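Long-range contact in periplasmic cell division protein (SufI) (Aquifex aeolicus, PDB 6SYY), which probably oxidises its substrates through bound copper, as a multicopper oxidase of the laccase type from a hyperthermophile: residues 239-250 with 363-374. Residues are numbered along the deposited sequence; the frame is centred on the assembly and turned at random.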
ATOM      1  N   PRO A 239     -11.965 -11.515  12.176  1.00 35.75           N
ATOM      2  CA  PRO A 239     -13.198 -10.937  11.637  1.00 29.74           C
ATOM      3  C   PRO A 239     -14.024 -11.899  10.790  1.00 42.15           C
ATOM      4  O   PRO A 239     -13.535 -12.889  10.242  1.00 31.55           O
ATOM      5  CB  PRO A 239     -12.680  -9.768  10.785  1.00 30.48           C
ATOM      6  CG  PRO A 239     -11.335 -10.214  10.329  1.00 33.88           C
ATOM      7  CD  PRO A 239     -10.783 -11.149  11.374  1.00 22.81           C
ATOM      8  N   TYR A 240     -15.311 -11.583  10.706  1.00 24.16           N
ATOM      9  CA  TYR A 240     -16.232 -12.212   9.777  1.00 23.86           C
ATOM     10  C   TYR A 240     -17.002 -11.122   9.045  1.00 29.20           C
ATOM     11  O   TYR A 240     -17.129  -9.993   9.525  1.00 30.86           O
ATOM     12  CB  TYR A 240     -17.224 -13.162  10.484  1.00 47.94           C
ATOM     13  CG  TYR A 240     -18.279 -12.472  11.341  1.00 32.90           C
ATOM     14  CD1 TYR A 240     -19.452 -11.962  10.778  1.00 29.16           C
ATOM     15  CD2 TYR A 240     -18.115 -12.352  12.717  1.00 28.47           C
ATOM     16  CE1 TYR A 240     -20.416 -11.331  11.561  1.00 40.77           C
ATOM     17  CE2 TYR A 240     -19.077 -11.727  13.508  1.00 60.59           C
ATOM     18  CZ  TYR A 240     -20.222 -11.218  12.923  1.00 30.02           C
ATOM     19  OH  TYR A 240     -21.174 -10.600  13.705  1.00 38.05           O
ATOM     20  N   MET A 241     -17.534 -11.480   7.881  1.00 33.79           N
ATOM     21  CA  MET A 241     -18.476 -10.619   7.181  1.00 30.97           C
ATOM     22  C   MET A 241     -19.523 -11.488   6.507  1.00 30.14           C
ATOM     23  O   MET A 241     -19.180 -12.475   5.850  1.00 36.15           O
ATOM     24  CB  MET A 241     -17.776  -9.734   6.144  1.00 21.20           C
ATOM     25  CG  MET A 241     -18.724  -8.894   5.292  1.00 44.04           C
ATOM     26  SD  MET A 241     -17.869  -7.753   4.181  1.00 45.12           S
ATOM     27  CE  MET A 241     -19.238  -7.187   3.178  1.00 48.64           C
ATOM     28  N   ASP A 242     -20.790 -11.130   6.686  1.00 23.58           N
ATOM     29  CA  ASP A 242     -21.856 -11.760   5.923  1.00 23.82           C
ATOM     30  C   ASP A 242     -21.861 -11.206   4.507  1.00 39.94           C
ATOM     31  O   ASP A 242     -21.706  -9.998   4.295  1.00 38.05           O
ATOM     32  CB  ASP A 242     -23.218 -11.516   6.570  1.00 25.29           C
ATOM     33  CG  ASP A 242     -23.340 -12.149   7.938  1.00 36.17           C
ATOM     34  OD1 ASP A 242     -22.358 -12.742   8.427  1.00 30.81           O
ATOM     35  OD2 ASP A 242     -24.434 -12.051   8.524  1.00 34.95           O
ATOM     36  N   VAL A 243     -22.032 -12.097   3.535  1.00 28.55           N
ATOM     37  CA  VAL A 243     -22.108 -11.713   2.135  1.00 32.51           C
ATOM     38  C   VAL A 243     -23.337 -12.363   1.522  1.00 29.10           C
ATOM     39  O   VAL A 243     -23.891 -13.329   2.049  1.00 27.48           O
ATOM     40  CB  VAL A 243     -20.845 -12.110   1.342  1.00 25.30           C
ATOM     41  CG1 VAL A 243     -19.603 -11.492   1.969  1.00 29.02           C
ATOM     42  CG2 VAL A 243     -20.721 -13.620   1.270  1.00 22.48           C
ATOM     43  N   GLU A 244     -23.763 -11.808   0.395  1.00 37.12           N
ATOM     44  CA  GLU A 244     -24.815 -12.388  -0.421  1.00 38.95           C
ATOM     45  C   GLU A 244     -24.197 -13.039  -1.656  1.00 35.36           C
ATOM     46  O   GLU A 244     -23.015 -12.854  -1.958  1.00 36.87           O
ATOM     47  CB  GLU A 244     -25.833 -11.315  -0.817  1.00 28.49           C
ATOM     48  CG  GLU A 244     -26.126 -10.331   0.301  1.00 38.95           C
ATOM     49  CD  GLU A 244     -27.102  -9.249  -0.113  1.00 53.64           C
ATOM     50  OE1 GLU A 244     -27.782  -9.426  -1.146  1.00 63.26           O
ATOM     51  OE2 GLU A 244     -27.184  -8.220   0.591  1.00 88.00           O
ATOM     52  N   ARG A 245     -25.008 -13.821  -2.370  1.00 28.99           N
ATOM     53  CA  ARG A 245     -24.549 -14.437  -3.616  1.00 23.46           C
ATOM     54  C   ARG A 245     -24.459 -13.336  -4.672  1.00 25.76           C
ATOM     55  O   ARG A 245     -25.364 -13.110  -5.478  1.00 24.04           O
ATOM     56  CB  ARG A 245     -25.468 -15.580  -4.037  1.00 27.15           C
ATOM     57  CG  ARG A 245     -25.340 -16.812  -3.144  1.00 24.92           C
ATOM     58  CD  ARG A 245     -26.118 -18.008  -3.676  1.00 26.15           C
ATOM     59  NE  ARG A 245     -25.551 -18.535  -4.915  1.00 29.21           N
ATOM     60  CZ  ARG A 245     -26.125 -18.426  -6.110  1.00 28.86           C
ATOM     61  NH1 ARG A 245     -27.291 -17.811  -6.236  1.00 30.01           N
ATOM     62  NH2 ARG A 245     -25.534 -18.940  -7.181  1.00 29.49           N
ATOM     63  N   LYS A 246     -23.341 -12.615  -4.638  1.00 24.54           N
ATOM     64  CA  LYS A 246     -23.118 -11.460  -5.495  1.00 46.91           C
ATOM     65  C   LYS A 246     -21.631 -11.385  -5.811  1.00 29.40           C
ATOM     66  O   LYS A 246     -20.814 -12.110  -5.235  1.00 28.47           O
ATOM     67  CB  LYS A 246     -23.594 -10.151  -4.831  1.00 22.60           C
ATOM     68  CG  LYS A 246     -25.101 -10.029  -4.646  1.00 60.45           C
ATOM     69  CD  LYS A 246     -25.537  -8.593  -4.371  1.00 48.30           C
ATOM     70  CE  LYS A 246     -25.259  -8.181  -2.940  1.00 53.33           C
ATOM     71  NZ  LYS A 246     -25.783  -6.815  -2.648  1.00 59.20           N
ATOM     72  N   ILE A 247     -21.281 -10.499  -6.736  1.00 26.84           N
ATOM     73  CA  ILE A 247     -19.884 -10.137  -6.935  1.00 32.40           C
ATOM     74  C   ILE A 247     -19.517  -9.055  -5.931  1.00 41.70           C
ATOM     75  O   ILE A 247     -20.212  -8.039  -5.812  1.00 28.70           O
ATOM     76  CB  ILE A 247     -19.635  -9.660  -8.373  1.00 28.96           C
ATOM     77  CG1 ILE A 247     -19.806 -10.821  -9.359  1.00 24.16           C
ATOM     78  CG2 ILE A 247     -18.248  -9.013  -8.478  1.00 22.36           C
ATOM     79  CD1 ILE A 247     -19.835 -10.395 -10.816  1.00 26.15           C
ATOM     80  N   TYR A 248     -18.436  -9.282  -5.190  1.00 29.61           N
ATOM     81  CA  TYR A 248     -17.881  -8.294  -4.276  1.00 35.23           C
ATOM     82  C   TYR A 248     -16.517  -7.847  -4.778  1.00 31.60           C
ATOM     83  O   TYR A 248     -15.730  -8.655  -5.279  1.00 31.57           O
ATOM     84  CB  TYR A 248     -17.739  -8.852  -2.858  1.00 23.59           C
ATOM     85  CG  TYR A 248     -19.030  -8.908  -2.081  1.00 24.50           C
ATOM     86  CD1 TYR A 248     -20.014  -9.833  -2.404  1.00 24.24           C
ATOM     87  CD2 TYR A 248     -19.262  -8.045  -1.017  1.00 25.07           C
ATOM     88  CE1 TYR A 248     -21.201  -9.891  -1.697  1.00 28.12           C
ATOM     89  CE2 TYR A 248     -20.446  -8.093  -0.302  1.00 32.76           C
ATOM     90  CZ  TYR A 248     -21.412  -9.020  -0.648  1.00 43.62           C
ATOM     91  OH  TYR A 248     -22.594  -9.085   0.054  1.00 39.12           O
ATOM     92  N   ARG A 249     -16.245  -6.557  -4.646  1.00 26.96           N
ATOM     93  CA  ARG A 249     -14.912  -6.025  -4.873  1.00 19.58           C
ATOM     94  C   ARG A 249     -14.240  -5.815  -3.525  1.00 31.86           C
ATOM     95  O   ARG A 249     -14.804  -5.159  -2.642  1.00 27.15           O
ATOM     96  CB  ARG A 249     -14.968  -4.711  -5.648  1.00 37.27           C
ATOM     97  CG  ARG A 249     -13.637  -3.996  -5.729  1.00 39.20           C
ATOM     98  CD  ARG A 249     -13.772  -2.738  -6.540  1.00 37.20           C
ATOM     99  NE  ARG A 249     -12.476  -2.162  -6.871  1.00 24.92           N
ATOM    100  CZ  ARG A 249     -12.310  -1.215  -7.786  1.00 28.91           C
ATOM    101  NH1 ARG A 249     -13.363  -0.755  -8.454  1.00 28.78           N
ATOM    102  NH2 ARG A 249     -11.102  -0.732  -8.036  1.00 25.66           N
ATOM    103  N   PHE A 250     -13.049  -6.381  -3.362  1.00 28.81           N
ATOM    104  CA  PHE A 250     -12.253  -6.171  -2.160  1.00 30.82           C
ATOM    105  C   PHE A 250     -10.963  -5.461  -2.540  1.00 29.20           C
ATOM    106  O   PHE A 250     -10.224  -5.927  -3.415  1.00 31.08           O
ATOM    107  CB  PHE A 250     -11.960  -7.491  -1.450  1.00 21.66           C
ATOM    108  CG  PHE A 250     -13.191  -8.213  -0.995  1.00 26.42           C
ATOM    109  CD1 PHE A 250     -13.898  -7.768   0.111  1.00 24.30           C
ATOM    110  CD2 PHE A 250     -13.647  -9.330  -1.673  1.00 23.86           C
ATOM    111  CE1 PHE A 250     -15.038  -8.426   0.531  1.00 51.45           C
ATOM    112  CE2 PHE A 250     -14.785  -9.992  -1.258  1.00 26.01           C
ATOM    113  CZ  PHE A 250     -15.483  -9.541  -0.154  1.00 35.17           C
ATOM    114  N   VAL A 363      -7.106 -15.500   7.753  1.00 38.18           N
ATOM    115  CA  VAL A 363      -7.175 -14.048   7.906  1.00 23.60           C
ATOM    116  C   VAL A 363      -8.591 -13.595   8.235  1.00 35.52           C
ATOM    117  O   VAL A 363      -8.795 -12.738   9.100  1.00 36.29           O
ATOM    118  CB  VAL A 363      -6.651 -13.358   6.631  1.00 23.99           C
ATOM    119  CG1 VAL A 363      -6.846 -11.859   6.729  1.00 22.14           C
ATOM    120  CG2 VAL A 363      -5.188 -13.696   6.405  1.00 27.45           C
ATOM    121  N   MET A 364      -9.586 -14.178   7.572  1.00 31.24           N
ATOM    122  CA  MET A 364     -10.948 -13.681   7.668  1.00 33.43           C
ATOM    123  C   MET A 364     -11.906 -14.751   7.158  1.00 23.38           C
ATOM    124  O   MET A 364     -11.534 -15.619   6.362  1.00 29.90           O
ATOM    125  CB  MET A 364     -11.094 -12.381   6.876  1.00 22.38           C
ATOM    126  CG  MET A 364     -12.396 -11.664   7.066  1.00 40.21           C
ATOM    127  SD  MET A 364     -12.488 -10.260   5.956  1.00 37.12           S
ATOM    128  CE  MET A 364     -14.250  -9.970   5.990  1.00 41.23           C
ATOM    129  N   GLU A 365     -13.148 -14.676   7.627  1.00 30.05           N
ATOM    130  CA  GLU A 365     -14.190 -15.627   7.265  1.00 35.07           C
ATOM    131  C   GLU A 365     -15.359 -14.887   6.633  1.00 40.78           C
ATOM    132  O   GLU A 365     -15.840 -13.888   7.181  1.00 34.55           O
ATOM    133  CB  GLU A 365     -14.654 -16.414   8.494  1.00 32.54           C
ATOM    134  CG  GLU A 365     -16.046 -16.995   8.387  1.00 55.23           C
ATOM    135  CD  GLU A 365     -16.522 -17.577   9.703  1.00 78.34           C
ATOM    136  OE1 GLU A 365     -15.713 -18.250  10.376  1.00 51.87           O
ATOM    137  OE2 GLU A 365     -17.698 -17.352  10.069  1.00 63.43           O
ATOM    138  N   PHE A 366     -15.806 -15.369   5.478  1.00 29.69           N
ATOM    139  CA  PHE A 366     -17.002 -14.866   4.817  1.00 26.58           C
ATOM    140  C   PHE A 366     -18.120 -15.887   4.963  1.00 37.66           C
ATOM    141  O   PHE A 366     -17.908 -17.083   4.737  1.00 29.69           O
ATOM    142  CB  PHE A 366     -16.745 -14.587   3.336  1.00 30.81           C
ATOM    143  CG  PHE A 366     -15.765 -13.487   3.092  1.00 33.08           C
ATOM    144  CD1 PHE A 366     -16.169 -12.164   3.134  1.00 29.48           C
ATOM    145  CD2 PHE A 366     -14.439 -13.774   2.816  1.00 39.53           C
ATOM    146  CE1 PHE A 366     -15.268 -11.145   2.906  1.00 27.90           C
ATOM    147  CE2 PHE A 366     -13.529 -12.760   2.591  1.00 37.64           C
ATOM    148  CZ  PHE A 366     -13.947 -11.442   2.637  1.00 29.42           C
ATOM    149  N   ARG A 367     -19.301 -15.414   5.338  1.00 31.95           N
ATOM    150  CA  ARG A 367     -20.473 -16.260   5.512  1.00 28.74           C
ATOM    151  C   ARG A 367     -21.495 -15.852   4.462  1.00 25.72           C
ATOM    152  O   ARG A 367     -22.041 -14.745   4.519  1.00 32.22           O
ATOM    153  CB  ARG A 367     -21.046 -16.120   6.918  1.00 26.78           C
ATOM    154  CG  ARG A 367     -20.011 -16.187   8.028  1.00 41.68           C
ATOM    155  CD  ARG A 367     -20.458 -15.339   9.206  1.00 49.44           C
ATOM    156  NE  ARG A 367     -19.768 -15.676  10.445  1.00 33.36           N
ATOM    157  CZ  ARG A 367     -20.158 -15.251  11.643  1.00 55.29           C
ATOM    158  NH1 ARG A 367     -21.231 -14.477  11.750  1.00 48.11           N
ATOM    159  NH2 ARG A 367     -19.482 -15.599  12.731  1.00 40.44           N
ATOM    160  N   VAL A 368     -21.739 -16.736   3.500  1.00 25.79           N
ATOM    161  CA  VAL A 368     -22.762 -16.520   2.486  1.00 43.22           C
ATOM    162  C   VAL A 368     -24.125 -16.763   3.121  1.00 36.72           C
ATOM    163  O   VAL A 368     -24.615 -17.897   3.153  1.00 36.03           O
ATOM    164  CB  VAL A 368     -22.529 -17.433   1.268  1.00 25.89           C
ATOM    165  CG1 VAL A 368     -23.529 -17.129   0.167  1.00 43.39           C
ATOM    166  CG2 VAL A 368     -21.110 -17.265   0.759  1.00 24.86           C
ATOM    167  N   THR A 369     -24.744 -15.701   3.635  1.00 35.43           N
ATOM    168  CA  THR A 369     -25.949 -15.836   4.443  1.00 36.80           C
ATOM    169  C   THR A 369     -27.241 -15.617   3.668  1.00 31.68           C
ATOM    170  O   THR A 369     -28.300 -16.055   4.132  1.00 34.14           O
ATOM    171  CB  THR A 369     -25.906 -14.853   5.622  1.00 37.74           C
ATOM    172  OG1 THR A 369     -25.657 -13.529   5.135  1.00 43.52           O
ATOM    173  CG2 THR A 369     -24.803 -15.241   6.602  1.00 34.78           C
ATOM    174  N   LYS A 370     -27.187 -14.965   2.509  1.00 33.54           N
ATOM    175  CA  LYS A 370     -28.393 -14.605   1.777  1.00 50.68           C
ATOM    176  C   LYS A 370     -28.209 -14.874   0.294  1.00 33.44           C
ATOM    177  O   LYS A 370     -27.119 -14.677  -0.254  1.00 35.96           O
ATOM    178  CB  LYS A 370     -28.757 -13.125   1.976  1.00 35.30           C
ATOM    179  CG  LYS A 370     -29.210 -12.772   3.374  1.00 46.79           C
ATOM    180  CD  LYS A 370     -29.568 -11.300   3.468  1.00 70.78           C
ATOM    181  CE  LYS A 370     -30.608 -10.926   2.426  1.00 79.25           C
ATOM    182  NZ  LYS A 370     -31.024  -9.502   2.542  1.00 92.01           N
ATOM    183  N   ASP A 371     -29.285 -15.313  -0.352  1.00 34.60           N
ATOM    184  CA  ASP A 371     -29.330 -15.385  -1.800  1.00 30.41           C
ATOM    185  C   ASP A 371     -29.615 -13.998  -2.374  1.00 45.58           C
ATOM    186  O   ASP A 371     -29.950 -13.053  -1.656  1.00 34.70           O
ATOM    187  CB  ASP A 371     -30.391 -16.388  -2.253  1.00 45.50           C
ATOM    188  CG  ASP A 371     -30.037 -17.066  -3.568  1.00 56.86           C
ATOM    189  OD1 ASP A 371     -29.162 -16.548  -4.295  1.00 44.89           O
ATOM    190  OD2 ASP A 371     -30.641 -18.118  -3.873  1.00 56.79           O
ATOM    191  N   SER A 372     -29.488 -13.881  -3.693  1.00 39.25           N
ATOM    192  CA  SER A 372     -29.643 -12.589  -4.345  1.00 39.62           C
ATOM    193  C   SER A 372     -30.034 -12.814  -5.797  1.00 69.04           C
ATOM    194  O   SER A 372     -29.778 -13.877  -6.372  1.00 54.20           O
ATOM    195  CB  SER A 372     -28.352 -11.764  -4.244  1.00 38.73           C
ATOM    196  OG  SER A 372     -28.404 -10.608  -5.059  1.00 60.12           O
ATOM    197  N   ALA A 373     -30.669 -11.796  -6.382  1.00 31.48           N
ATOM    198  CA  ALA A 373     -31.014 -11.792  -7.797  1.00 38.80           C
ATOM    199  C   ALA A 373     -29.929 -11.162  -8.664  1.00 35.32           C
ATOM    200  O   ALA A 373     -30.204 -10.782  -9.808  1.00 50.73           O
ATOM    201  CB  ALA A 373     -32.343 -11.067  -8.015  1.00 34.19           C
ATOM    202  N   TYR A 374     -28.711 -11.048  -8.141  1.00 38.61           N
ATOM    203  CA  TYR A 374     -27.610 -10.388  -8.836  1.00 35.51           C
ATOM    204  C   TYR A 374     -27.266 -11.118 -10.131  1.00 29.07           C
ATOM    205  O   TYR A 374     -26.929 -12.305 -10.114  1.00 36.67           O
ATOM    206  CB  TYR A 374     -26.403 -10.346  -7.904  1.00 27.34           C
ATOM    207  CG  TYR A 374     -25.248  -9.493  -8.365  1.00 35.98           C
ATOM    208  CD1 TYR A 374     -24.187 -10.049  -9.067  1.00 25.75           C
ATOM    209  CD2 TYR A 374     -25.201  -8.136  -8.064  1.00 33.00           C
ATOM    210  CE1 TYR A 374     -23.119  -9.274  -9.474  1.00 28.79           C
ATOM    211  CE2 TYR A 374     -24.138  -7.355  -8.467  1.00 26.15           C
ATOM    212  CZ  TYR A 374     -23.101  -7.928  -9.170  1.00 35.23           C
ATOM    213  OH  TYR A 374     -22.043  -7.152  -9.575  1.00 35.52           O
TER
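M364 lies at the start of the parallel pairing of strands 239-244 and 363-370, crossing P239 at about a right angle and laying its CE on M241 CB, 3.5 Å away. E365 and R367 carry the ladder, each backbone N and O bonding the other strand: E365 to P239 O and M241 N, R367 to M241 O and V243 N. The E365 carboxylate takes R367 NE at OE2 (2.7 Å, nearly straight). On the other face, F366 CD1 touches V243 CG1 and the ring meets F250 obliquely, planes at 48°; F307 meets F366 as well. With CG anti to the carbonyl carbon and chi2 turned off anti to 149°, R367 brings its guanidinium flat over Y240, a cation-pi stack with centres 3.6 Å apart; D242 OD1 adds a long salt bridge. A lysine in its place would keep the charge but would probably lose the flat stack and the straight NE bond, leaving Y240 without its planar cation. V368 CG2 meets V243 CG2. Past T369 N, bonded to V243 O, a beta bulge shifts the register by one, and K370 O receives R245 N. D371 OD1 is gripped from opposite faces by R245 NH1 (3.0 Å) and S372 N, while backbone oxygens of R308 and A310 take R245 NH2 and NE. Y374 receives K246 CB over its ring face, a CH-pi contact, its hydroxyl hydrogen-bonded to L192 O. In this cupredoxin-like region, away from the coppers, apolar contacts thus back a charged face where stacking and ion pairs orient R367.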